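Local structure of anopheles gambiae adenosine kinase (Anopheles gambiae, 3LOO) at residues A[48-53]-A[147-152]; A[55-60]-A[214-219]; A[61-66]-A[151-156]. The protein catalyses the phosphorylation of adenosine to AMP, as an adenosine kinase of the pfkB carbohydrate kinase family. All blocks are in the same frame, centred on the assembly; numbering follows the deposited sequence.

Contact 1. Residues A[48-53]-A[147-152]. With B4P (bis(adenosine)-5'-tetraphosphate), chain D.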
# COMPACT_ATOMS: atom_id res chain seq x y z
N TYR A 48 -15.09 18.51 9.98
CA TYR A 48 -15.10 17.84 8.67
C TYR A 48 -15.79 16.45 8.67
O TYR A 48 -15.63 15.66 7.71
CB TYR A 48 -13.67 17.81 8.10
CG TYR A 48 -13.21 19.18 7.66
CD1 TYR A 48 -13.69 19.76 6.50
CD2 TYR A 48 -12.32 19.90 8.44
CE1 TYR A 48 -13.27 21.04 6.10
CE2 TYR A 48 -11.90 21.16 8.06
CZ TYR A 48 -12.36 21.73 6.91
OH TYR A 48 -11.93 22.99 6.57
N ASP A 49 -16.56 16.18 9.73
CA ASP A 49 -17.33 14.95 9.88
C ASP A 49 -16.41 13.76 9.75
O ASP A 49 -16.73 12.80 9.06
CB ASP A 49 -18.45 14.86 8.84
CG ASP A 49 -19.37 16.04 8.89
OD1 ASP A 49 -19.59 16.55 10.01
OD2 ASP A 49 -19.87 16.46 7.83
N MET A 50 -15.25 13.84 10.41
CA MET A 50 -14.30 12.76 10.37
C MET A 50 -14.27 12.07 11.71
O MET A 50 -14.46 12.72 12.75
CB MET A 50 -12.90 13.28 10.01
CG MET A 50 -12.79 13.69 8.54
SD MET A 50 -11.21 14.42 8.11
CE MET A 50 -10.05 13.08 8.45
N GLN A 51 -14.01 10.77 11.68
CA GLN A 51 -13.88 9.98 12.89
C GLN A 51 -12.42 9.88 13.25
O GLN A 51 -11.58 9.84 12.36
CB GLN A 51 -14.39 8.55 12.66
CG GLN A 51 -15.76 8.43 12.00
CD GLN A 51 -16.85 9.07 12.83
OE1 GLN A 51 -16.82 9.04 14.06
NE2 GLN A 51 -17.83 9.67 12.15
N PRO A 52 -12.10 9.78 14.55
CA PRO A 52 -10.69 9.44 14.83
C PRO A 52 -10.43 8.02 14.31
O PRO A 52 -11.39 7.29 14.05
CB PRO A 52 -10.60 9.51 16.36
CG PRO A 52 -12.03 9.41 16.87
CD PRO A 52 -12.91 9.97 15.78
N ASN A 53 -9.17 7.65 14.13
CA ASN A 53 -8.83 6.25 13.85
C ASN A 53 -9.53 5.69 12.59
O ASN A 53 -10.11 4.62 12.62
CB ASN A 53 -9.17 5.42 15.10
CG ASN A 53 -8.45 4.10 15.16
OD1 ASN A 53 -7.24 4.02 14.94
ND2 ASN A 53 -9.18 3.04 15.52
N GLN A 147 -4.12 8.67 18.11
CA GLN A 147 -4.95 8.27 16.98
C GLN A 147 -4.59 9.05 15.71
O GLN A 147 -4.03 10.16 15.77
CB GLN A 147 -6.42 8.45 17.34
CG GLN A 147 -6.79 7.77 18.66
CD GLN A 147 -8.25 7.36 18.68
OE1 GLN A 147 -9.14 8.20 18.87
NE2 GLN A 147 -8.50 6.06 18.49
N ARG A 148 -4.89 8.45 14.56
CA ARG A 148 -4.67 9.07 13.25
C ARG A 148 -5.93 8.96 12.44
O ARG A 148 -6.63 7.95 12.51
CB ARG A 148 -3.53 8.39 12.48
CG ARG A 148 -2.19 8.61 13.10
CD ARG A 148 -1.13 7.68 12.53
NE ARG A 148 -0.06 8.54 12.06
CZ ARG A 148 0.16 8.81 10.79
NH1 ARG A 148 1.14 9.64 10.46
NH2 ARG A 148 -0.58 8.23 9.84
N SER A 149 -6.22 10.03 11.71
CA SER A 149 -7.35 10.06 10.79
C SER A 149 -6.89 10.59 9.42
O SER A 149 -6.24 11.66 9.32
CB SER A 149 -8.43 10.96 11.36
OG SER A 149 -9.65 10.77 10.68
N LEU A 150 -7.28 9.88 8.37
CA LEU A 150 -6.72 10.10 7.03
C LEU A 150 -7.84 10.47 6.10
O LEU A 150 -8.92 9.88 6.19
CB LEU A 150 -6.06 8.81 6.53
CG LEU A 150 -4.59 8.47 6.80
CD1 LEU A 150 -4.03 9.02 8.10
CD2 LEU A 150 -4.32 6.93 6.68
N CYS A 151 -7.60 11.42 5.21
CA CYS A 151 -8.60 11.78 4.21
C CYS A 151 -7.89 12.04 2.91
O CYS A 151 -7.14 13.02 2.79
CB CYS A 151 -9.46 12.99 4.66
SG CYS A 151 -10.65 13.57 3.47
N ALA A 152 -8.13 11.14 1.95
CA ALA A 152 -7.40 11.09 0.68
C ALA A 152 -8.18 11.78 -0.43
O ALA A 152 -9.31 11.38 -0.75
CB ALA A 152 -7.08 9.60 0.26
PA B4P D . -1.05 4.61 7.85
O1A B4P D . -0.02 5.47 8.57
O2A B4P D . -2.52 4.85 8.18
O3A B4P D . -0.78 3.11 8.36
PB B4P D . -0.44 1.93 7.34
O1B B4P D . 0.95 2.12 6.71
O2B B4P D . -1.62 1.56 6.45
O3B B4P D . -0.30 0.99 8.70
PG B4P D . -1.14 -0.32 9.08
O1G B4P D . -2.31 -0.01 9.96
O2G B4P D . -1.48 -1.02 7.78
O3G B4P D . -0.10 -1.24 9.88
PD B4P D . -0.02 -1.65 11.44
O1D B4P D . -0.41 -0.46 12.24
O2D B4P D . -0.65 -2.99 11.71
O5E B4P D . -0.79 4.64 6.25
C5E B4P D . -0.49 5.94 5.80
C4E B4P D . -0.43 6.08 4.31
O4E B4P D . -1.64 5.71 3.65
C3E B4P D . -0.26 7.55 3.99
O3E B4P D . 1.12 7.69 3.62
C2E B4P D . -1.17 7.79 2.79
O2E B4P D . -0.55 8.45 1.68
C1E B4P D . -1.69 6.39 2.43
N9A B4P D . -3.08 6.48 1.95
C8A B4P D . -4.20 6.85 2.66
N7A B4P D . -5.27 6.80 1.81
C5A B4P D . -4.83 6.44 0.56
C6A B4P D . -5.44 6.22 -0.68
N6A B4P D . -6.78 6.40 -0.90
N1A B4P D . -4.67 5.85 -1.74
C2A B4P D . -3.34 5.65 -1.59
N3A B4P D . -2.73 5.85 -0.41
C4A B4P D . -3.45 6.23 0.67
O5F B4P D . 1.57 -1.78 11.56
C5F B4P D . 2.34 -2.48 10.60
C4F B4P D . 3.68 -2.81 11.27
O4F B4P D . 4.25 -1.66 11.91
C3F B4P D . 3.48 -3.78 12.42
O3F B4P D . 3.36 -5.11 11.92
C2F B4P D . 4.73 -3.55 13.26
O2F B4P D . 5.84 -4.29 12.72
C1F B4P D . 4.95 -2.03 13.11
N9B B4P D . 4.27 -1.37 14.27
C8B B4P D . 3.08 -0.75 14.25
N7B B4P D . 2.75 -0.27 15.47
C5B B4P D . 3.75 -0.58 16.33
C6B B4P D . 3.99 -0.38 17.68
N6B B4P D . 3.07 0.28 18.43
N1B B4P D . 5.16 -0.84 18.24
C2B B4P D . 6.08 -1.50 17.50
N3B B4P D . 5.89 -1.74 16.17
C4B B4P D . 4.75 -1.31 15.54
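The carboxamide of Gln-147 lies against Pro-52 and Asn-53, its two ends meeting different neighbours. Its OE1 comes 3.2 Å from Pro-52 CB, the proline ring and the glutamine running side by side in the same direction, while NE2 sits 3.5 Å from Asn-53 CB. The two side-chain amides are turned only 21° from one another, although the chains that carry them cross at about a right angle. On the guanidinium of Arg-148, NH2 approaches O1A of the bound bis(adenosine)-5'-tetraphosphate at 3.1 Å, obliquely to the plane; the same nitrogen is hydrogen-bonded to Asn-313.

Deeper in, Ser-149 donates from OG to the carbonyl oxygen of Gln-51, a short bond of 2.7 Å. The hydroxyl approaches at a C=O...donor angle of 157°, tilted somewhat from the carbonyl plane; with OG anti to the backbone N (chi1 -165°) it extends from the strand to the loop. Met-50 completes the buried side: its chain bends at the third torsion, so that CE packs 3.8 Å from Cys-151 CB and lies beside the serine hydroxyl. Asn-53 CA makes a CH...O contact of 3.1 Å with Arg-148 O.

This loop leaves helix 42-47 through a Schellman motif with Asp-49 at positive phi and leads into strand 54-57, the edge strand beside 147-153. Strand 147-153 has two faces of different character. Ser-149 and Cys-151 turn to the loop, whereas Leu-150 and Ala-152 face the ligand, CD2 of Leu-150 near a phosphate oxygen and Ala-152 beside the adenine amino group. The chemistry implies a loop to which Ser-149 gives a short hydroxyl bond and Met-50 adds apolar packing, behind a strand whose arginine probably offsets phosphate charge.

Contact 2. Residues A[55-60]-A[214-219]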
# COMPACT_ATOMS: atom_id res chain seq x y z
N ALA A 55 -9.91 5.99 7.84
CA ALA A 55 -9.40 6.44 6.54
C ALA A 55 -10.56 6.56 5.58
O ALA A 55 -11.35 5.63 5.46
CB ALA A 55 -8.37 5.45 5.99
N ILE A 56 -10.64 7.69 4.89
CA ILE A 56 -11.73 7.97 3.98
C ILE A 56 -11.20 8.59 2.72
O ILE A 56 -10.04 9.02 2.66
CB ILE A 56 -12.81 8.93 4.61
CG1 ILE A 56 -12.22 10.35 4.82
CG2 ILE A 56 -13.41 8.32 5.92
CD1 ILE A 56 -13.19 11.45 5.32
N LEU A 57 -12.06 8.59 1.70
CA LEU A 57 -11.90 9.36 0.48
C LEU A 57 -12.53 10.76 0.66
O LEU A 57 -13.60 10.87 1.27
CB LEU A 57 -12.58 8.61 -0.68
CG LEU A 57 -11.90 7.27 -1.01
CD1 LEU A 57 -12.68 6.54 -2.13
CD2 LEU A 57 -10.38 7.47 -1.41
N ALA A 58 -11.86 11.80 0.16
CA ALA A 58 -12.37 13.18 0.25
C ALA A 58 -13.64 13.39 -0.55
O ALA A 58 -13.75 12.93 -1.69
CB ALA A 58 -11.33 14.19 -0.21
N GLU A 59 -14.56 14.12 0.04
CA GLU A 59 -15.71 14.66 -0.70
C GLU A 59 -15.61 16.17 -0.81
O GLU A 59 -14.69 16.79 -0.25
CB GLU A 59 -17.01 14.30 0.02
CG GLU A 59 -17.28 12.82 0.03
CD GLU A 59 -18.46 12.52 0.89
OE1 GLU A 59 -19.54 13.13 0.68
OE2 GLU A 59 -18.31 11.70 1.80
N GLU A 60 -16.59 16.77 -1.47
CA GLU A 60 -16.53 18.21 -1.70
C GLU A 60 -16.29 18.97 -0.41
O GLU A 60 -15.49 19.89 -0.39
CB GLU A 60 -17.80 18.71 -2.37
CG GLU A 60 -17.54 19.96 -3.22
CD GLU A 60 -18.51 20.05 -4.41
OE1 GLU A 60 -19.75 20.03 -4.19
OE2 GLU A 60 -18.03 20.11 -5.58
N ALA A 214 -7.62 -0.45 3.56
CA ALA A 214 -8.49 0.25 4.52
C ALA A 214 -9.82 -0.45 4.59
O ALA A 214 -10.25 -1.04 3.59
CB ALA A 214 -8.72 1.73 4.10
N PRO A 215 -10.54 -0.31 5.72
CA PRO A 215 -11.87 -0.92 5.82
C PRO A 215 -12.80 -0.59 4.68
O PRO A 215 -13.60 -1.45 4.29
CB PRO A 215 -12.40 -0.35 7.16
CG PRO A 215 -11.15 -0.35 7.97
CD PRO A 215 -10.10 0.23 7.02
N PHE A 216 -12.69 0.60 4.10
CA PHE A 216 -13.62 0.94 3.02
C PHE A 216 -13.42 0.14 1.78
O PHE A 216 -14.29 0.11 0.92
CB PHE A 216 -13.66 2.45 2.68
CG PHE A 216 -12.46 2.98 1.93
CD1 PHE A 216 -12.34 2.84 0.55
CD2 PHE A 216 -11.50 3.73 2.61
CE1 PHE A 216 -11.22 3.37 -0.15
CE2 PHE A 216 -10.38 4.28 1.89
CZ PHE A 216 -10.26 4.10 0.53
N VAL A 217 -12.24 -0.47 1.62
CA VAL A 217 -12.04 -1.23 0.40
C VAL A 217 -13.00 -2.46 0.26
O VAL A 217 -13.71 -2.57 -0.73
CB VAL A 217 -10.52 -1.57 0.17
CG1 VAL A 217 -10.41 -2.61 -0.92
CG2 VAL A 217 -9.74 -0.24 -0.16
N PRO A 218 -13.02 -3.38 1.25
CA PRO A 218 -14.02 -4.47 1.14
C PRO A 218 -15.49 -4.00 1.28
O PRO A 218 -16.42 -4.61 0.69
CB PRO A 218 -13.66 -5.42 2.30
CG PRO A 218 -12.85 -4.58 3.28
CD PRO A 218 -12.12 -3.55 2.42
N GLN A 219 -15.70 -2.91 2.04
CA GLN A 219 -17.01 -2.32 2.18
C GLN A 219 -17.52 -1.72 0.88
O GLN A 219 -18.71 -1.76 0.64
CB GLN A 219 -17.02 -1.24 3.26
CG GLN A 219 -16.95 -1.83 4.63
CD GLN A 219 -16.41 -0.86 5.65
OE1 GLN A 219 -16.28 0.34 5.36
NE2 GLN A 219 -16.07 -1.38 6.84
O HOH W 1 -11.84 2.88 6.06
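The apolar part of the contact is mainly Leu-57 on Phe-216. The branch carbon CG of Leu-57 lies 3.9 Å from Phe-216 CZ, and both leucine methyls stay on one side of the ring, CD2 near CZ and CD1 4.0 Å from CE1. The approach is oblique to the ring, and the two side chains cross at about a right angle. Phe-216 holds its ring between the backbone N and the carbonyl carbon (chi1 73°), which turns the ring toward strand 54-57. A smaller apolar touch joins the methyls of Ala-55 and Ala-214, CB to CB 4.2 Å.

Polar interaction enters through the backbone. The carbonyl oxygen of Ala-55 meets the edge of the phenylalanine ring, near its plane, with O 3.4 Å from CD2, so the electropositive rim of the ring faces the oxygen. That oxygen also accepts from a water at 2.9 Å. The same water takes a weak bond from Phe-216 N at 3.1 Å, bridging strand and helix main chains where they do not bond directly. Within 214-219, Val-217 N donates to Ala-214 O at 2.9 Å, giving the turn from which the ring projects.

Leu-57 belongs to the ligand pocket and touches the bound dinucleotide, so the packing of its side chain on Phe-216 adjoins the cleft that holds the dinucleotide. The contact brings the edge strand 54-57 of the smaller sheet, the lid of the pfkB fold, against the loop and helix 216-220 that follow strand 207-211 of the large sheet. Thr-188 of helix 187-203 packs on both Leu-57 and Phe-216, Phe-220 meets the ring of Phe-216 with planes at about 45°, and Pro-215 rests on helix 239-248.

Contact 3. Residues A[61-66]-A[151-156]. With B4P (bis(adenosine)-5'-tetraphosphate), chain D.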
# COMPACT_ATOMS: atom_id res chain seq x y z
N LYS A 61 -16.98 18.55 0.65
CA LYS A 61 -16.96 19.23 1.93
C LYS A 61 -15.59 19.12 2.61
O LYS A 61 -15.30 19.85 3.54
CB LYS A 61 -18.03 18.66 2.87
CG LYS A 61 -17.93 17.14 3.17
CD LYS A 61 -18.83 16.75 4.34
CE LYS A 61 -18.88 15.23 4.49
NZ LYS A 61 -19.69 14.82 5.67
N HIS A 62 -14.76 18.19 2.15
CA HIS A 62 -13.45 17.98 2.79
C HIS A 62 -12.42 18.92 2.20
O HIS A 62 -11.40 19.19 2.82
CB HIS A 62 -13.01 16.52 2.66
CG HIS A 62 -13.88 15.57 3.41
ND1 HIS A 62 -14.73 14.69 2.78
CD2 HIS A 62 -14.08 15.40 4.73
CE1 HIS A 62 -15.41 14.02 3.69
NE2 HIS A 62 -15.02 14.42 4.88
N MET A 63 -12.70 19.42 1.00
CA MET A 63 -11.69 20.14 0.23
C MET A 63 -11.04 21.33 0.93
O MET A 63 -9.83 21.54 0.76
CB MET A 63 -12.23 20.58 -1.13
CG MET A 63 -12.49 19.43 -2.12
SD MET A 63 -11.20 18.17 -2.26
CE MET A 63 -12.06 16.99 -3.31
N PRO A 64 -11.83 22.14 1.68
CA PRO A 64 -11.23 23.29 2.37
C PRO A 64 -10.28 22.89 3.47
O PRO A 64 -9.55 23.74 3.99
CB PRO A 64 -12.45 24.04 2.95
CG PRO A 64 -13.59 23.66 1.99
CD PRO A 64 -13.31 22.20 1.73
N MET A 65 -10.28 21.62 3.85
CA MET A 65 -9.42 21.17 4.95
C MET A 65 -7.91 21.23 4.62
O MET A 65 -7.09 21.51 5.52
CB MET A 65 -9.82 19.76 5.36
CG MET A 65 -9.14 19.26 6.59
SD MET A 65 -9.54 17.54 6.96
CE MET A 65 -9.39 16.74 5.33
N TYR A 66 -7.56 20.97 3.36
CA TYR A 66 -6.13 20.94 2.94
C TYR A 66 -5.43 22.31 3.15
O TYR A 66 -4.41 22.40 3.87
CB TYR A 66 -6.00 20.37 1.50
CG TYR A 66 -6.58 18.95 1.45
CD1 TYR A 66 -5.86 17.87 1.97
CD2 TYR A 66 -7.87 18.71 0.98
CE1 TYR A 66 -6.38 16.58 1.95
CE2 TYR A 66 -8.40 17.43 0.97
CZ TYR A 66 -7.65 16.38 1.46
OH TYR A 66 -8.16 15.12 1.47
N CYS A 151 -7.60 11.42 5.21
CA CYS A 151 -8.60 11.78 4.21
C CYS A 151 -7.89 12.04 2.91
O CYS A 151 -7.14 13.02 2.79
CB CYS A 151 -9.46 12.99 4.66
SG CYS A 151 -10.65 13.57 3.47
N ALA A 152 -8.13 11.14 1.95
CA ALA A 152 -7.40 11.09 0.68
C ALA A 152 -8.18 11.78 -0.43
O ALA A 152 -9.31 11.38 -0.75
CB ALA A 152 -7.08 9.60 0.26
N ASN A 153 -7.57 12.82 -0.96
CA ASN A 153 -8.08 13.59 -2.07
C ASN A 153 -7.28 13.12 -3.26
O ASN A 153 -6.13 13.58 -3.49
CB ASN A 153 -7.82 15.08 -1.82
CG ASN A 153 -8.15 15.96 -3.03
OD1 ASN A 153 -9.03 15.63 -3.83
ND2 ASN A 153 -7.42 17.05 -3.18
N LEU A 154 -7.87 12.16 -3.99
CA LEU A 154 -7.14 11.42 -5.04
C LEU A 154 -6.78 12.29 -6.23
O LEU A 154 -5.67 12.20 -6.76
CB LEU A 154 -7.92 10.18 -5.51
CG LEU A 154 -8.09 9.04 -4.50
CD1 LEU A 154 -8.71 7.83 -5.16
CD2 LEU A 154 -6.71 8.64 -3.85
N ALA A 155 -7.74 13.11 -6.67
CA ALA A 155 -7.53 14.12 -7.72
C ALA A 155 -6.81 13.49 -8.94
O ALA A 155 -7.40 12.61 -9.56
CB ALA A 155 -6.80 15.35 -7.13
N ALA A 156 -5.57 13.89 -9.28
CA ALA A 156 -4.92 13.34 -10.49
C ALA A 156 -4.69 11.83 -10.44
O ALA A 156 -4.67 11.16 -11.49
CB ALA A 156 -3.58 14.07 -10.80
PA B4P D . -1.05 4.61 7.85
O1A B4P D . -0.02 5.47 8.57
O2A B4P D . -2.52 4.85 8.18
O3A B4P D . -0.78 3.11 8.36
PB B4P D . -0.44 1.93 7.34
O1B B4P D . 0.95 2.12 6.71
O2B B4P D . -1.62 1.56 6.45
O3B B4P D . -0.30 0.99 8.70
PG B4P D . -1.14 -0.32 9.08
O1G B4P D . -2.31 -0.01 9.96
O2G B4P D . -1.48 -1.02 7.78
O3G B4P D . -0.10 -1.24 9.88
PD B4P D . -0.02 -1.65 11.44
O1D B4P D . -0.41 -0.46 12.24
O2D B4P D . -0.65 -2.99 11.71
O5E B4P D . -0.79 4.64 6.25
C5E B4P D . -0.49 5.94 5.80
C4E B4P D . -0.43 6.08 4.31
O4E B4P D . -1.64 5.71 3.65
C3E B4P D . -0.26 7.55 3.99
O3E B4P D . 1.12 7.69 3.62
C2E B4P D . -1.17 7.79 2.79
O2E B4P D . -0.55 8.45 1.68
C1E B4P D . -1.69 6.39 2.43
N9A B4P D . -3.08 6.48 1.95
C8A B4P D . -4.20 6.85 2.66
N7A B4P D . -5.27 6.80 1.81
C5A B4P D . -4.83 6.44 0.56
C6A B4P D . -5.44 6.22 -0.68
N6A B4P D . -6.78 6.40 -0.90
N1A B4P D . -4.67 5.85 -1.74
C2A B4P D . -3.34 5.65 -1.59
N3A B4P D . -2.73 5.85 -0.41
C4A B4P D . -3.45 6.23 0.67
O5F B4P D . 1.57 -1.78 11.56
C5F B4P D . 2.34 -2.48 10.60
C4F B4P D . 3.68 -2.81 11.27
O4F B4P D . 4.25 -1.66 11.91
C3F B4P D . 3.48 -3.78 12.42
O3F B4P D . 3.36 -5.11 11.92
C2F B4P D . 4.73 -3.55 13.26
O2F B4P D . 5.84 -4.29 12.72
C1F B4P D . 4.95 -2.03 13.11
N9B B4P D . 4.27 -1.37 14.27
C8B B4P D . 3.08 -0.75 14.25
N7B B4P D . 2.75 -0.27 15.47
C5B B4P D . 3.75 -0.58 16.33
C6B B4P D . 3.99 -0.38 17.68
N6B B4P D . 3.07 0.28 18.43
N1B B4P D . 5.16 -0.84 18.24
C2B B4P D . 6.08 -1.50 17.50
N3B B4P D . 5.89 -1.74 16.17
C4B B4P D . 4.75 -1.31 15.54
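One hydrogen bond ties Tyr-66 to Cys-151: OH donates to the cysteine carbonyl oxygen at 2.7 Å. The hydroxyl stands well above the carbonyl plane, 62° out of it, and approaches at a strongly bent angle to the C=O bond, so the short bond is made from over the peptide group. Seen from the tyrosine, the oxygen lies in the ring plane, off to the CE1 side of the hydroxyl. The tyrosine CG is anti to the carbonyl carbon (chi1 -59°), which directs the ring from helix 64-73 onto the strand.

Sulfur makes a second class of contact. Cys-151 SG sits over one face of the His-62 imidazole, 4.2 Å from the ring centroid and 28° off its normal. Lys-61 CG lies over the opposite face, toward the rim. The position of the ring is further set by ND1, hydrogen-bonded to Glu-59 N in the turn before it.

Helix 64-73 here packs across strand 147-153 of the five-stranded sheet that forms the lid of the pfkB-family fold. The strand has its other face on the ligand. Following Asn-153, Leu-154 also reaches the dinucleotide, its CD2 3.7 Å from the adenine amino nitrogen N6A.

Van der Waals packing fills in the helix side. Met-65 CE is 3.8 Å from Cys-151 CB and also lies over a face of the Tyr-66 ring, offset toward the rim. Asn-153 sets its CB against the phenol, 3.5 Å from Tyr-66 CZ, with the amide and ring planes moderately inclined. At the exposed margin Met-63, bent at its second torsion, crosses that asparagine at about a right angle and places CE 3.4 Å from Asn-153 OD1.

From the N terminus, the chain passes helix 42-47 and runs through 48-53, 55-60 and 61-66 in succession before the later partners are reached. Contact 1 closes a loop of 93 residues onto strand 147-153, and contact 3 closes a slightly shorter one onto the end of the same strand, sharing Cys-151 and Ala-152 with it. Contact 2 reaches on to 214-219: its loop crosses that of contact 1 and encloses that of contact 3. A salt bridge between Asp-49 and Lys-61 links contacts 1 and 3. Together they bind helix 64-73 and the loop after helix 42-47 to the smaller sheet, and that sheet's edge strand to helix 216-220.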